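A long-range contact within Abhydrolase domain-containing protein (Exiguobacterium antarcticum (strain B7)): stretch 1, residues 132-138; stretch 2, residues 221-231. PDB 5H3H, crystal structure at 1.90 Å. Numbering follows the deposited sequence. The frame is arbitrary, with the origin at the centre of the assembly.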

# COMPACT_ATOMS: atom_id res chain seq x y z
N GLY B 132 3.92 18.65 19.17
CA GLY B 132 3.57 19.86 18.41
C GLY B 132 2.23 19.71 17.70
O GLY B 132 2.09 20.02 16.50
N TYR B 133 1.24 19.19 18.44
CA TYR B 133 -0.11 18.95 17.91
C TYR B 133 -1.02 19.29 19.08
O TYR B 133 -1.56 18.40 19.73
CB TYR B 133 -0.22 17.50 17.43
CG TYR B 133 -1.48 17.14 16.69
CD1 TYR B 133 -1.66 17.46 15.34
CD2 TYR B 133 -2.50 16.45 17.35
CE1 TYR B 133 -2.84 17.12 14.69
CE2 TYR B 133 -3.65 16.07 16.70
CZ TYR B 133 -3.83 16.37 15.37
OH TYR B 133 -5.03 15.97 14.80
N PRO B 134 -1.17 20.59 19.37
CA PRO B 134 -1.86 21.00 20.59
C PRO B 134 -3.38 21.16 20.36
O PRO B 134 -3.97 22.21 20.65
CB PRO B 134 -1.17 22.32 20.92
CG PRO B 134 -0.97 22.92 19.54
CD PRO B 134 -0.56 21.75 18.68
N TYR B 135 -4.00 20.11 19.83
CA TYR B 135 -5.42 20.12 19.51
C TYR B 135 -6.05 18.81 19.96
O TYR B 135 -5.44 17.76 19.74
CB TYR B 135 -5.64 20.19 18.00
CG TYR B 135 -4.70 21.06 17.20
CD1 TYR B 135 -4.84 22.45 17.18
CD2 TYR B 135 -3.72 20.47 16.39
CE1 TYR B 135 -4.01 23.24 16.39
CE2 TYR B 135 -2.88 21.24 15.59
CZ TYR B 135 -3.03 22.63 15.59
OH TYR B 135 -2.17 23.39 14.80
N GLY B 136 -7.23 18.89 20.56
CA GLY B 136 -8.08 17.73 20.90
C GLY B 136 -8.08 17.39 22.37
O GLY B 136 -7.50 18.08 23.17
N MET B 137 -8.73 16.31 22.71
CA MET B 137 -8.67 15.80 24.05
C MET B 137 -7.22 15.43 24.41
O MET B 137 -6.45 15.11 23.54
CB MET B 137 -9.58 14.57 24.16
CG MET B 137 -11.04 14.89 23.94
SD MET B 137 -12.07 13.43 24.31
CE MET B 137 -13.64 14.20 23.91
N THR B 138 -6.83 15.52 25.67
CA THR B 138 -5.50 15.06 26.05
C THR B 138 -5.73 13.61 26.20
O THR B 138 -6.89 13.17 26.21
CB THR B 138 -5.04 15.67 27.37
OG1 THR B 138 -6.01 15.34 28.40
CG2 THR B 138 -4.98 17.17 27.25
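Stretch 2 (221-231) QVCPFEFAEVM

Stretch 2 lies on stretch 1 through a small apolar contact centred on Phe227. Tyr133 and Tyr135 approach this ring from stretch 1. The Tyr133 and Phe227 rings are near parallel, with planes at 26° and centroids 5.7 Å apart. They are slid so far that they barely overlap. Tyr133 CE2 is 4.0 Å from Phe227 CE1, and Tyr133 OH sits over one face of the Phe227 ring, 3.2 Å from Phe227 CD1. That hydroxyl is hydrogen-bonded elsewhere in the structure. Tyr135 packs its CB 3.8 Å from Phe227 CE1, and its carbonyl meets the edge of the same ring, with Tyr135 O 3.5 Å from Phe227 CE1.

Val230, three residues after Phe227 and nearly one helical turn on, touches both tyrosines. Its CG1 is 4.1 Å from Tyr133 CE1, at the edge of that ring. Its CG2 is 3.9 Å from Tyr135 CE2. Val230 CG2 also lies 4.3 Å from Tyr133 CE1, so this methyl group reaches both rings.

Stretch 1 has no regular helix or strand. Its backbone is mostly extended from Tyr135 onward, and a weak hydrogen bond links Tyr135 N to Tyr133 O at 3.0 Å. Stretch 2 starts as a loop and enters a helix that runs through Met231 and continues later in the chain. At the helix start, Phe227 N donates to Pro224 O at 2.7 Å. Further along, Val230 N donates to Glu226 O at 3.1 Å and Met231 N to Phe227 O at 2.9 Å.

The chains run in opposite senses here. Tyr135 CA is nearest Glu226 CA at 6.7 Å, and Gly136 CA is nearest Pro224 CA at 6.0 Å. Gly136 fits closely at this point. Its CA lies 3.6 Å from Pro224 CG and 4.0 Å from Phe227 CZ. A CB here would fall 2.9 Å from Phe227 CZ, a clash. It would also jam against the carbonyl O of Tyr135, so the backbone angles alone call for glycine.

The polar edge is sparse. Glu226 places its CB 3.3 Å from Tyr135 CD1, but its carboxylate end leads away from stretch 1. At the loop end, Met137 CE comes within 4.4 Å of Val222 O. This carbonyl is buried by the contact and has no polar partner in the model. No hydrogen bond crosses between the stretches, so packing alone joins them directly. The two stretches together bury 417 Å².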

# COMPACT_ATOMS: atom_id res chain seq x y z
N GLN B 221 -16.90 19.76 19.19
CA GLN B 221 -16.24 19.71 20.47
C GLN B 221 -15.53 18.38 20.65
O GLN B 221 -14.76 18.19 21.57
CB GLN B 221 -17.27 19.93 21.60
CG GLN B 221 -18.13 21.17 21.37
CD GLN B 221 -19.00 21.57 22.56
OE1 GLN B 221 -19.16 20.83 23.51
NE2 GLN B 221 -19.58 22.75 22.49
N VAL B 222 -15.82 17.42 19.78
CA VAL B 222 -15.27 16.08 19.89
C VAL B 222 -13.91 15.96 19.15
O VAL B 222 -12.91 15.52 19.75
CB VAL B 222 -16.29 15.08 19.32
CG1 VAL B 222 -15.71 13.69 19.31
CG2 VAL B 222 -17.57 15.10 20.17
N CYS B 223 -13.95 16.27 17.84
CA CYS B 223 -12.82 16.46 16.98
C CYS B 223 -12.78 17.94 16.58
O CYS B 223 -13.52 18.41 15.73
CB CYS B 223 -12.94 15.61 15.71
SG CYS B 223 -12.85 13.87 16.05
N PRO B 224 -11.88 18.69 17.18
CA PRO B 224 -11.89 20.10 16.92
C PRO B 224 -11.57 20.45 15.45
O PRO B 224 -10.76 19.76 14.72
CB PRO B 224 -10.83 20.68 17.88
CG PRO B 224 -10.25 19.56 18.63
CD PRO B 224 -10.90 18.27 18.20
N PHE B 225 -12.20 21.52 15.02
CA PHE B 225 -12.01 21.97 13.66
C PHE B 225 -10.55 22.08 13.21
O PHE B 225 -10.26 21.84 12.00
CB PHE B 225 -12.72 23.27 13.44
CG PHE B 225 -12.67 23.72 12.02
CD1 PHE B 225 -13.53 23.15 11.08
CD2 PHE B 225 -11.76 24.69 11.60
CE1 PHE B 225 -13.48 23.55 9.74
CE2 PHE B 225 -11.72 25.11 10.25
CZ PHE B 225 -12.56 24.51 9.33
N GLU B 226 -9.64 22.41 14.15
CA GLU B 226 -8.21 22.43 13.88
C GLU B 226 -7.68 21.11 13.23
O GLU B 226 -6.77 21.15 12.38
CB GLU B 226 -7.39 22.80 15.11
CG GLU B 226 -7.55 24.26 15.53
CD GLU B 226 -8.58 24.50 16.61
OE1 GLU B 226 -9.55 23.71 16.77
OE2 GLU B 226 -8.40 25.51 17.34
N PHE B 227 -8.25 19.96 13.62
CA PHE B 227 -7.89 18.68 12.93
C PHE B 227 -8.10 18.81 11.42
O PHE B 227 -7.27 18.32 10.61
CB PHE B 227 -8.78 17.53 13.38
CG PHE B 227 -8.52 16.98 14.78
CD1 PHE B 227 -7.69 17.59 15.71
CD2 PHE B 227 -9.24 15.85 15.19
CE1 PHE B 227 -7.54 17.07 16.99
CE2 PHE B 227 -9.08 15.30 16.47
CZ PHE B 227 -8.23 15.92 17.38
N ALA B 228 -9.20 19.45 11.01
CA ALA B 228 -9.51 19.62 9.59
C ALA B 228 -8.48 20.47 8.87
O ALA B 228 -8.07 20.15 7.78
CB ALA B 228 -10.90 20.22 9.39
N GLU B 229 -8.07 21.57 9.49
CA GLU B 229 -6.99 22.39 8.94
C GLU B 229 -5.72 21.57 8.73
O GLU B 229 -5.04 21.70 7.72
CB GLU B 229 -6.76 23.62 9.84
CG GLU B 229 -7.88 24.64 9.66
CD GLU B 229 -7.90 25.81 10.66
OE1 GLU B 229 -7.23 25.74 11.72
OE2 GLU B 229 -8.64 26.78 10.40
N VAL B 230 -5.40 20.71 9.66
CA VAL B 230 -4.19 19.92 9.57
C VAL B 230 -4.30 18.92 8.41
O VAL B 230 -3.37 18.78 7.59
CB VAL B 230 -3.85 19.26 10.89
CG1 VAL B 230 -2.76 18.19 10.73
CG2 VAL B 230 -3.36 20.33 11.86
N MET B 231 -5.46 18.29 8.29
CA MET B 231 -5.67 17.33 7.23
C MET B 231 -5.59 17.96 5.86
O MET B 231 -5.01 17.36 4.98
CB MET B 231 -7.00 16.62 7.39
CG MET B 231 -6.98 15.58 8.46
SD MET B 231 -8.58 14.69 8.60
CE MET B 231 -9.64 15.89 9.42